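Local coordinates for OxyA protein (Actinoplanes teichomyceticus, PDB 5HH3), which is a heme-dependent cytochrome P450 that probably catalyses a phenolic coupling step cyclising the peptide during glycopeptide antibiotic biosynthesis, at residues 43-46 / 52-55; 124-129 / 358-363; 197-202 / 210-215. All coordinates share one frame; numbering follows the deposited sequence.

Contact 1: residues 43-46 / 52-55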
ATOM      1  N   LEU B  43      -0.596   3.677  15.472  1.00 28.93           N
ATOM      2  CA  LEU B  43      -1.477   3.251  14.414  1.00 28.81           C
ATOM      3  C   LEU B  43      -1.633   1.765  14.459  1.00 28.90           C
ATOM      4  O   LEU B  43      -2.726   1.249  14.241  1.00 29.35           O
ATOM      5  CB  LEU B  43      -0.924   3.666  13.054  1.00 29.79           C
ATOM      6  CG  LEU B  43      -0.831   5.156  12.799  1.00 29.84           C
ATOM      7  CD1 LEU B  43      -0.045   5.423  11.516  1.00 31.08           C
ATOM      8  CD2 LEU B  43      -2.235   5.733  12.734  1.00 31.95           C
ATOM      9  N   GLY B  44      -0.551   1.058  14.762  1.00 27.91           N
ATOM     10  CA  GLY B  44      -0.616  -0.390  14.823  1.00 28.96           C
ATOM     11  C   GLY B  44       0.731  -1.027  15.088  1.00 28.83           C
ATOM     12  O   GLY B  44       1.772  -0.369  14.952  1.00 28.54           O
ATOM     13  N   THR B  45       0.698  -2.304  15.446  1.00 29.35           N
ATOM     14  CA  THR B  45       1.888  -3.042  15.841  1.00 30.79           C
ATOM     15  C   THR B  45       1.822  -4.437  15.250  1.00 31.67           C
ATOM     16  O   THR B  45       0.770  -5.076  15.269  1.00 32.12           O
ATOM     17  CB  THR B  45       1.998  -3.093  17.405  1.00 32.46           C
ATOM     18  OG1 THR B  45       2.111  -1.749  17.926  1.00 33.33           O
ATOM     19  CG2 THR B  45       3.208  -3.846  17.865  1.00 33.49           C
ATOM     20  N   GLU B  46       2.958  -4.946  14.777  1.00 31.56           N
ATOM     21  CA  GLU B  46       3.050  -6.351  14.368  1.00 33.16           C
ATOM     22  C   GLU B  46       3.040  -7.195  15.642  1.00 34.44           C
ATOM     23  O   GLU B  46       3.809  -6.915  16.576  1.00 32.84           O
ATOM     24  CB  GLU B  46       4.341  -6.615  13.588  1.00 33.17           C
ATOM     25  CG  GLU B  46       4.477  -5.755  12.366  1.00 32.66           C
ATOM     26  CD  GLU B  46       5.752  -6.047  11.598  1.00 33.48           C
ATOM     27  OE1 GLU B  46       6.863  -5.840  12.153  1.00 31.61           O
ATOM     28  OE2 GLU B  46       5.623  -6.476  10.446  1.00 33.67           O
ATOM     29  N   ARG B  52       7.188  -4.527  14.758  1.00 27.71           N
ATOM     30  CA  ARG B  52       7.351  -3.091  14.700  1.00 26.43           C
ATOM     31  C   ARG B  52       6.039  -2.388  14.959  1.00 25.23           C
ATOM     32  O   ARG B  52       4.975  -2.950  14.732  1.00 24.97           O
ATOM     33  CB  ARG B  52       7.886  -2.687  13.329  1.00 26.58           C
ATOM     34  CG  ARG B  52       9.212  -3.360  12.983  1.00 28.29           C
ATOM     35  CD  ARG B  52       9.471  -3.244  11.494  1.00 29.43           C
ATOM     36  NE  ARG B  52       8.742  -4.265  10.753  1.00 30.91           N
ATOM     37  CZ  ARG B  52       8.677  -4.332   9.411  1.00 34.10           C
ATOM     38  NH1 ARG B  52       9.307  -3.434   8.638  1.00 33.60           N
ATOM     39  NH2 ARG B  52       7.963  -5.301   8.830  1.00 34.73           N
ATOM     40  N   THR B  53       6.150  -1.137  15.372  1.00 24.17           N
ATOM     41  CA  THR B  53       5.018  -0.275  15.609  1.00 24.26           C
ATOM     42  C   THR B  53       5.052   0.903  14.650  1.00 23.42           C
ATOM     43  O   THR B  53       6.114   1.509  14.401  1.00 23.08           O
ATOM     44  CB  THR B  53       5.033   0.251  17.047  1.00 24.83           C
ATOM     45  OG1 THR B  53       4.906  -0.850  17.938  1.00 25.66           O
ATOM     46  CG2 THR B  53       3.935   1.284  17.298  1.00 24.19           C
ATOM     47  N   ALA B  54       3.882   1.227  14.127  1.00 22.89           N
ATOM     48  CA  ALA B  54       3.699   2.421  13.339  1.00 22.74           C
ATOM     49  C   ALA B  54       3.016   3.458  14.223  1.00 23.25           C
ATOM     50  O   ALA B  54       1.938   3.205  14.800  1.00 23.26           O
ATOM     51  CB  ALA B  54       2.872   2.114  12.117  1.00 23.86           C
ATOM     52  N   TRP B  55       3.685   4.594  14.371  1.00 22.80           N
ATOM     53  CA  TRP B  55       3.260   5.669  15.235  1.00 23.72           C
ATOM     54  C   TRP B  55       2.809   6.882  14.418  1.00 23.74           C
ATOM     55  O   TRP B  55       3.285   7.112  13.294  1.00 22.28           O
ATOM     56  CB  TRP B  55       4.434   6.153  16.087  1.00 24.08           C
ATOM     57  CG  TRP B  55       5.113   5.170  16.966  1.00 24.44           C
ATOM     58  CD1 TRP B  55       6.211   4.418  16.660  1.00 24.46           C
ATOM     59  CD2 TRP B  55       4.804   4.893  18.342  1.00 25.79           C
ATOM     60  NE1 TRP B  55       6.582   3.663  17.743  1.00 26.13           N
ATOM     61  CE2 TRP B  55       5.756   3.961  18.804  1.00 25.84           C
ATOM     62  CE3 TRP B  55       3.821   5.353  19.235  1.00 28.83           C
ATOM     63  CZ2 TRP B  55       5.757   3.468  20.107  1.00 27.13           C
ATOM     64  CZ3 TRP B  55       3.839   4.851  20.590  1.00 27.29           C
ATOM     65  CH2 TRP B  55       4.790   3.928  20.984  1.00 27.38           C
TER
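Leu43 and Gly44 both face Ala54, which makes this antiparallel hairpin, at the edge of the mixed sheet of the P450 fold, start with a classic beta bulge. Its mark is the doubly used carbonyl of Ala54: O accepts from Leu43 N at 2.7 Å and from Gly44 N at 3.3 Å. The glycine N-H meets a lone pair in the carbonyl plane, whereas Leu43 N stands 20° out of it. Regular backbone pairing follows toward the turn, with Ala54 N to Gly44 O at 2.8 Å and Glu46 N to Arg52 O at 2.8 Å.

Between these bonds sits the non-hydrogen-bonded pair Thr45 and Thr53, on one face of the sheet. Each OG1 lies beside its own backbone N, and the two hydroxyls meet across the strands, Thr45 OG1 to Thr53 OG1 at 2.9 Å. Beyond the pair, Thr53 N and Trp55 NE1 are hydrogen-bonded to the carboxylate of Asp308.

Charge closes the turn end. Glu46 and Arg52 run side by side, and the bend of the arginine at chi3 (-81°) brings its guanidinium edge to the carboxylate. Glu46 OE1 takes Arg52 NE at 2.8 Å, from above the carboxylate plane, while OE2 receives Arg52 NH2 at 3.1 Å; the two planes are 57° apart. On its anti lone pair the same OE1 also accepts Arg52 N, at 2.9 Å.

Contact 2: residues 124-129 / 358-363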
ATOM      1  N   ARG B 124       1.320  38.311 -14.202  1.00 48.00           N
ATOM      2  CA  ARG B 124       0.710  38.142 -15.524  1.00 48.89           C
ATOM      3  C   ARG B 124      -0.051  36.829 -15.678  1.00 46.32           C
ATOM      4  O   ARG B 124      -1.125  36.808 -16.284  1.00 45.75           O
ATOM      5  CB  ARG B 124       1.750  38.261 -16.645  1.00 52.83           C
ATOM      6  CG  ARG B 124       2.227  39.681 -16.895  1.00 57.61           C
ATOM      7  CD  ARG B 124       3.043  39.787 -18.178  1.00 61.39           C
ATOM      8  NE  ARG B 124       4.358  39.160 -18.019  1.00 64.66           N
ATOM      9  CZ  ARG B 124       5.441  39.730 -17.470  1.00 66.72           C
ATOM     10  NH1 ARG B 124       5.423  40.987 -17.015  1.00 68.77           N
ATOM     11  NH2 ARG B 124       6.567  39.028 -17.380  1.00 66.26           N
ATOM     12  N   VAL B 125       0.502  35.728 -15.156  1.00 43.72           N
ATOM     13  CA  VAL B 125      -0.180  34.434 -15.249  1.00 42.04           C
ATOM     14  C   VAL B 125      -1.516  34.498 -14.512  1.00 41.78           C
ATOM     15  O   VAL B 125      -2.527  34.027 -15.029  1.00 41.21           O
ATOM     16  CB  VAL B 125       0.678  33.274 -14.721  1.00 41.21           C
ATOM     17  CG1 VAL B 125      -0.154  32.000 -14.573  1.00 40.68           C
ATOM     18  CG2 VAL B 125       1.853  33.036 -15.660  1.00 41.58           C
ATOM     19  N   VAL B 126      -1.510  35.078 -13.313  1.00 41.43           N
ATOM     20  CA  VAL B 126      -2.733  35.227 -12.551  1.00 42.37           C
ATOM     21  C   VAL B 126      -3.773  36.089 -13.312  1.00 42.21           C
ATOM     22  O   VAL B 126      -4.932  35.694 -13.425  1.00 41.62           O
ATOM     23  CB  VAL B 126      -2.510  35.905 -11.201  1.00 43.97           C
ATOM     24  CG1 VAL B 126      -3.792  35.806 -10.402  1.00 46.42           C
ATOM     25  CG2 VAL B 126      -1.352  35.281 -10.435  1.00 45.79           C
ATOM     26  N   GLN B 127      -3.353  37.245 -13.825  1.00 42.43           N
ATOM     27  CA  GLN B 127      -4.275  38.123 -14.570  1.00 44.30           C
ATOM     28  C   GLN B 127      -4.854  37.431 -15.805  1.00 44.68           C
ATOM     29  O   GLN B 127      -6.044  37.559 -16.063  1.00 44.98           O
ATOM     30  CB  GLN B 127      -3.610  39.456 -14.958  1.00 45.56           C
ATOM     31  CG  GLN B 127      -3.265  40.343 -13.767  1.00 45.75           C
ATOM     32  CD  GLN B 127      -4.482  40.722 -12.934  1.00 45.97           C
ATOM     33  OE1 GLN B 127      -5.504  41.141 -13.468  1.00 47.23           O
ATOM     34  NE2 GLN B 127      -4.375  40.576 -11.628  1.00 45.19           N
ATOM     35  N   ASP B 128      -4.032  36.666 -16.526  1.00 44.63           N
ATOM     36  CA  ASP B 128      -4.504  35.905 -17.705  1.00 45.73           C
ATOM     37  C   ASP B 128      -5.530  34.834 -17.305  1.00 43.79           C
ATOM     38  O   ASP B 128      -6.579  34.710 -17.924  1.00 44.50           O
ATOM     39  CB  ASP B 128      -3.335  35.245 -18.466  1.00 46.72           C
ATOM     40  CG  ASP B 128      -2.430  36.253 -19.173  1.00 49.23           C
ATOM     41  OD1 ASP B 128      -2.919  37.315 -19.621  1.00 51.77           O
ATOM     42  OD2 ASP B 128      -1.214  35.976 -19.290  1.00 50.10           O
ATOM     43  N   SER B 129      -5.241  34.078 -16.252  1.00 41.73           N
ATOM     44  CA  SER B 129      -6.180  33.069 -15.766  1.00 40.72           C
ATOM     45  C   SER B 129      -7.525  33.702 -15.364  1.00 40.70           C
ATOM     46  O   SER B 129      -8.586  33.155 -15.669  1.00 40.63           O
ATOM     47  CB  SER B 129      -5.572  32.270 -14.595  1.00 39.92           C
ATOM     48  OG  SER B 129      -4.440  31.526 -15.054  1.00 39.84           O
ATOM     49  N   PHE B 358       1.009  31.937  -4.324  1.00 32.88           N
ATOM     50  CA  PHE B 358      -0.153  32.159  -3.472  1.00 33.76           C
ATOM     51  C   PHE B 358      -0.303  33.625  -3.115  1.00 35.42           C
ATOM     52  O   PHE B 358      -1.417  34.151  -3.153  1.00 35.60           O
ATOM     53  CB  PHE B 358      -0.088  31.354  -2.175  1.00 33.38           C
ATOM     54  CG  PHE B 358       0.101  29.862  -2.354  1.00 32.36           C
ATOM     55  CD1 PHE B 358      -0.326  29.193  -3.492  1.00 32.78           C
ATOM     56  CD2 PHE B 358       0.707  29.120  -1.335  1.00 31.60           C
ATOM     57  CE1 PHE B 358      -0.145  27.800  -3.605  1.00 32.27           C
ATOM     58  CE2 PHE B 358       0.890  27.746  -1.447  1.00 29.97           C
ATOM     59  CZ  PHE B 358       0.459  27.085  -2.575  1.00 30.18           C
ATOM     60  N   ARG B 359       0.829  34.258  -2.778  1.00 36.16           N
ATOM     61  CA  ARG B 359       0.903  35.683  -2.414  0.50 37.55           C
ATOM     62  C   ARG B 359       0.416  36.574  -3.553  1.00 37.89           C
ATOM     63  O   ARG B 359      -0.063  37.671  -3.318  1.00 38.54           O
ATOM     64  CB  ARG B 359       2.350  36.079  -2.023  0.50 38.94           C
ATOM     65  CG  ARG B 359       2.678  37.575  -2.065  0.50 41.41           C
ATOM     66  CD  ARG B 359       4.006  37.897  -1.389  0.50 42.40           C
ATOM     67  NE  ARG B 359       4.878  36.736  -1.340  0.50 42.38           N
ATOM     68  CZ  ARG B 359       5.957  36.572  -2.097  0.50 42.07           C
ATOM     69  NH1 ARG B 359       6.314  37.499  -2.968  0.50 43.17           N
ATOM     70  NH2 ARG B 359       6.669  35.472  -1.974  0.50 40.97           N
ATOM     71  N   THR B 360       0.575  36.099  -4.787  1.00 37.14           N
ATOM     72  CA  THR B 360       0.199  36.832  -5.980  1.00 38.41           C
ATOM     73  C   THR B 360      -1.223  36.505  -6.397  1.00 38.77           C
ATOM     74  O   THR B 360      -2.018  37.415  -6.633  1.00 40.88           O
ATOM     75  CB  THR B 360       1.174  36.519  -7.144  1.00 39.00           C
ATOM     76  OG1 THR B 360       2.516  36.792  -6.712  1.00 39.42           O
ATOM     77  CG2 THR B 360       0.872  37.384  -8.364  1.00 40.48           C
ATOM     78  N   ALA B 361      -1.551  35.218  -6.494  1.00 37.77           N
ATOM     79  CA  ALA B 361      -2.847  34.813  -7.046  1.00 37.48           C
ATOM     80  C   ALA B 361      -4.052  35.087  -6.133  1.00 37.38           C
ATOM     81  O   ALA B 361      -5.137  35.415  -6.629  1.00 37.64           O
ATOM     82  CB  ALA B 361      -2.817  33.361  -7.498  1.00 36.97           C
ATOM     83  N   ILE B 362      -3.874  34.979  -4.821  1.00 36.13           N
ATOM     84  CA  ILE B 362      -5.002  35.148  -3.906  1.00 37.48           C
ATOM     85  C   ILE B 362      -5.485  36.610  -3.850  1.00 37.98           C
ATOM     86  O   ILE B 362      -6.684  36.847  -3.992  1.00 38.61           O
ATOM     87  CB  ILE B 362      -4.708  34.573  -2.489  1.00 37.13           C
ATOM     88  CG1 ILE B 362      -4.507  33.052  -2.546  1.00 38.34           C
ATOM     89  CG2 ILE B 362      -5.802  34.938  -1.497  1.00 37.42           C
ATOM     90  CD1 ILE B 362      -5.661  32.290  -3.156  1.00 40.12           C
ATOM     91  N   PRO B 363      -4.572  37.583  -3.635  1.00 37.51           N
ATOM     92  CA  PRO B 363      -4.984  38.984  -3.733  1.00 38.67           C
ATOM     93  C   PRO B 363      -5.537  39.351  -5.090  1.00 38.90           C
ATOM     94  O   PRO B 363      -6.498  40.119  -5.160  1.00 39.30           O
ATOM     95  CB  PRO B 363      -3.680  39.750  -3.476  1.00 39.14           C
ATOM     96  CG  PRO B 363      -2.927  38.832  -2.571  1.00 38.26           C
ATOM     97  CD  PRO B 363      -3.163  37.493  -3.215  1.00 37.02           C
TER
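Within 124-129 and 358-363 the helices come nearest at Val126 and Ala361, whose CA atoms are 5.5 Å apart, a close spacing consistent with the small side chain of Ala361. Val126 points toward the other helix and makes every side-chain contact of 124-129. With CG1 anti to the backbone N (chi1 -171°), both methyls face the other helix: CG1 rests 3.6 Å from Ala361 CA, and CG2 lies 3.8 Å from Ala361 CB, so the valine fork grips the alanine at its backbone as well as its methyl.

The two helices correspond to D and L of the P450 fold, two members of its four-helix bundle with E and I. The bundle's other helices close in on the same spot, since Ala361 also packs against Phe146 of helix 142-159 and Leu247 of helix 225-256.

Thr360 adds a methyl contact beside the alanine. Its hydroxyl is turned back along its own helix to bond Leu356 O, which leaves CG2 to meet Val126 CG2 at 3.7 Å, the two side chains crossing at a slant. No hydrogen bond joins the two segments. One turn earlier in helix 351-368, Phe358 touches the heme.

Contact 3: residues 197-202 / 210-215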
ATOM      1  N   ASN B 197      15.287  15.780 -22.519  1.00 63.44           N
ATOM      2  CA  ASN B 197      16.657  15.490 -22.941  1.00 65.90           C
ATOM      3  C   ASN B 197      17.202  16.526 -23.921  1.00 67.21           C
ATOM      4  O   ASN B 197      18.370  16.888 -23.838  1.00 67.92           O
ATOM      5  CB  ASN B 197      16.761  14.096 -23.564  1.00 68.60           C
ATOM      6  CG  ASN B 197      16.594  12.976 -22.545  1.00 67.66           C
ATOM      7  OD1 ASN B 197      16.664  13.185 -21.334  1.00 65.05           O
ATOM      8  ND2 ASN B 197      16.380  11.768 -23.046  1.00 69.96           N
ATOM      9  N   LYS B 198      16.362  17.009 -24.834  1.00 68.59           N
ATOM     10  CA  LYS B 198      16.760  18.105 -25.739  1.00 70.29           C
ATOM     11  C   LYS B 198      16.992  19.397 -24.961  1.00 68.14           C
ATOM     12  O   LYS B 198      18.021  20.056 -25.133  1.00 69.81           O
ATOM     13  CB  LYS B 198      15.712  18.341 -26.833  1.00 71.65           C
ATOM     14  CG  LYS B 198      15.717  17.266 -27.902  1.00 74.75           C
ATOM     15  CD  LYS B 198      14.521  17.412 -28.822  1.00 76.13           C
ATOM     16  CE  LYS B 198      14.481  16.290 -29.843  1.00 79.27           C
ATOM     17  NZ  LYS B 198      13.188  16.277 -30.576  1.00 80.33           N
ATOM     18  N   MET B 199      16.031  19.735 -24.107  1.00 64.64           N
ATOM     19  CA  MET B 199      16.113  20.909 -23.238  1.00 63.65           C
ATOM     20  C   MET B 199      17.379  20.927 -22.374  1.00 62.13           C
ATOM     21  O   MET B 199      18.009  21.974 -22.208  1.00 61.43           O
ATOM     22  CB  MET B 199      14.890  20.966 -22.338  1.00 62.27           C
ATOM     23  CG  MET B 199      14.915  22.101 -21.334  1.00 62.53           C
ATOM     24  SD  MET B 199      13.259  22.638 -20.869  1.00 62.19           S
ATOM     25  CE  MET B 199      12.838  23.574 -22.338  1.00 62.37           C
ATOM     26  N   THR B 200      17.731  19.769 -21.829  1.00 60.57           N
ATOM     27  CA  THR B 200      18.993  19.612 -21.114  1.00 60.69           C
ATOM     28  C   THR B 200      20.201  19.866 -22.019  1.00 62.44           C
ATOM     29  O   THR B 200      21.086  20.637 -21.657  1.00 62.33           O
ATOM     30  CB  THR B 200      19.102  18.220 -20.471  1.00 59.90           C
ATOM     31  OG1 THR B 200      18.070  18.078 -19.488  1.00 57.63           O
ATOM     32  CG2 THR B 200      20.398  18.077 -19.772  1.00 61.15           C
ATOM     33  N   ALA B 201      20.225  19.235 -23.191  1.00 64.12           N
ATOM     34  CA  ALA B 201      21.304  19.451 -24.146  1.00 67.41           C
ATOM     35  C   ALA B 201      21.416  20.927 -24.525  1.00 68.36           C
ATOM     36  O   ALA B 201      22.518  21.468 -24.552  1.00 70.01           O
ATOM     37  CB  ALA B 201      21.126  18.585 -25.389  1.00 69.57           C
ATOM     38  N   ARG B 202      20.280  21.582 -24.781  1.00 68.19           N
ATOM     39  CA  ARG B 202      20.270  23.026 -25.078  1.00 69.54           C
ATOM     40  C   ARG B 202      20.871  23.853 -23.949  1.00 67.48           C
ATOM     41  O   ARG B 202      21.789  24.641 -24.174  1.00 67.19           O
ATOM     42  CB  ARG B 202      18.866  23.520 -25.443  1.00 70.02           C
ATOM     43  CG  ARG B 202      18.513  23.255 -26.906  1.00 74.87           C
ATOM     44  CD  ARG B 202      17.169  23.861 -27.310  1.00 76.29           C
ATOM     45  NE  ARG B 202      16.027  23.015 -26.923  1.00 76.53           N
ATOM     46  CZ  ARG B 202      15.166  23.235 -25.926  1.00 75.97           C
ATOM     47  NH1 ARG B 202      15.259  24.300 -25.123  1.00 75.69           N
ATOM     48  NH2 ARG B 202      14.188  22.352 -25.714  1.00 76.76           N
ATOM     49  N   ASP B 210      15.997  30.325 -16.718  1.00 72.49           N
ATOM     50  CA  ASP B 210      15.123  29.400 -15.967  1.00 67.40           C
ATOM     51  C   ASP B 210      15.858  28.472 -14.963  1.00 64.88           C
ATOM     52  O   ASP B 210      17.050  28.626 -14.718  1.00 64.98           O
ATOM     53  CB  ASP B 210      14.348  28.557 -16.984  1.00 67.04           C
ATOM     54  CG  ASP B 210      15.272  27.820 -17.937  1.00 68.72           C
ATOM     55  OD1 ASP B 210      15.645  28.420 -18.966  1.00 70.73           O
ATOM     56  OD2 ASP B 210      15.653  26.670 -17.641  1.00 67.52           O
ATOM     57  N   MET B 211      15.113  27.526 -14.384  1.00 61.49           N
ATOM     58  CA  MET B 211      15.624  26.556 -13.417  1.00 60.65           C
ATOM     59  C   MET B 211      16.859  25.790 -13.920  1.00 59.84           C
ATOM     60  O   MET B 211      17.832  25.674 -13.192  1.00 59.05           O
ATOM     61  CB  MET B 211      14.517  25.562 -13.012  1.00 60.57           C
ATOM     62  CG  MET B 211      14.729  24.919 -11.660  1.00 60.92           C
ATOM     63  SD  MET B 211      14.017  23.276 -11.446  1.00 62.21           S
ATOM     64  CE  MET B 211      15.110  22.347 -12.510  1.00 64.36           C
ATOM     65  N   PHE B 212      16.817  25.287 -15.154  1.00 59.17           N
ATOM     66  CA  PHE B 212      17.930  24.483 -15.704  1.00 59.42           C
ATOM     67  C   PHE B 212      19.219  25.277 -15.845  1.00 58.97           C
ATOM     68  O   PHE B 212      20.280  24.797 -15.466  1.00 57.88           O
ATOM     69  CB  PHE B 212      17.561  23.848 -17.055  1.00 61.13           C
ATOM     70  CG  PHE B 212      16.768  22.567 -16.956  1.00 60.65           C
ATOM     71  CD1 PHE B 212      16.116  22.198 -15.802  1.00 59.89           C
ATOM     72  CD2 PHE B 212      16.655  21.741 -18.057  1.00 63.10           C
ATOM     73  CE1 PHE B 212      15.386  21.026 -15.740  1.00 59.78           C
ATOM     74  CE2 PHE B 212      15.916  20.574 -18.006  1.00 61.49           C
ATOM     75  CZ  PHE B 212      15.285  20.216 -16.845  1.00 59.88           C
ATOM     76  N   GLY B 213      19.125  26.482 -16.390  1.00 58.45           N
ATOM     77  CA  GLY B 213      20.309  27.315 -16.613  1.00 59.48           C
ATOM     78  C   GLY B 213      21.011  27.770 -15.342  1.00 58.04           C
ATOM     79  O   GLY B 213      22.232  27.831 -15.298  1.00 59.17           O
ATOM     80  N   VAL B 214      20.234  28.111 -14.319  1.00 55.12           N
ATOM     81  CA  VAL B 214      20.772  28.427 -12.994  1.00 54.92           C
ATOM     82  C   VAL B 214      21.559  27.236 -12.430  1.00 53.49           C
ATOM     83  O   VAL B 214      22.689  27.396 -11.981  1.00 53.62           O
ATOM     84  CB  VAL B 214      19.634  28.836 -12.023  1.00 54.68           C
ATOM     85  CG1 VAL B 214      20.070  28.795 -10.556  1.00 54.57           C
ATOM     86  CG2 VAL B 214      19.122  30.220 -12.403  1.00 56.41           C
ATOM     87  N   VAL B 215      20.956  26.051 -12.474  1.00 51.27           N
ATOM     88  CA  VAL B 215      21.584  24.855 -11.916  1.00 50.73           C
ATOM     89  C   VAL B 215      22.857  24.503 -12.703  1.00 52.35           C
ATOM     90  O   VAL B 215      23.930  24.316 -12.121  1.00 51.45           O
ATOM     91  CB  VAL B 215      20.606  23.662 -11.893  1.00 49.27           C
ATOM     92  CG1 VAL B 215      21.313  22.382 -11.458  1.00 49.50           C
ATOM     93  CG2 VAL B 215      19.420  23.940 -10.963  1.00 47.13           C
TER
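Phe212 reaches from the first turn of helix 211-219 to Met199 and Thr200 on helix 182-205, a buried contact between two helices that follow each other in the chain. The phenylalanine is the bridge: the backbones stay well separated, the nearest CA atoms, those of Thr200 and Phe212, being 7.4 Å apart, and the ring spans the distance.

Met199 CG and Thr200 OG1 come to the CD2-CE2 bond of the ring obliquely, from opposite sides of its plane, each side chain crossing the phenylalanine at about a right angle. Met199 has CG anti to its backbone N (chi1 176°), which carries the chain out toward the ring; CG then lies 3.7 Å from Phe212 CD2. Its sulfur follows in a Met-aromatic contact, SD 5.0 Å from the ring centroid and 36° off the ring normal, so the approach is oblique. Thr200 comes in with its oxygen, OG1 standing 3.6 Å from Phe212 CE2. That hydroxyl is hydrogen-bonded to Met196 O, within its own helix, and no hydrogen bond to the ring is involved.

Asp210 occupies the N-cap position of the second helix, its OD2 accepting a weak bond from Phe212 N at 3.1 Å. Phe212 also packs on Ala232 of helix 225-256. The two helices match G and H of the cytochrome P450 fold, lying over the long helix that follows them.

How the contacts relate
Along the chain, contact 1 closes first; contact 2 then pairs helix 112-136 with helix 351-368, enclosing a long loop within which contact 3 is nested. Contact 1 belongs to the beta-rich part, on the opposite side of the chain's centre from contact 2, and the two centres are 44 Å apart. The same separation divides contact 1 from contact 3. The helical contacts 2 and 3 lie closer, with centres 26 Å and nearest atoms about 13 Å apart. They do not touch, but both pack against helix 225-256, which thus links the four-helix bundle to the helix pair of contact 3. None of the three reaches the heme through its touching side chains.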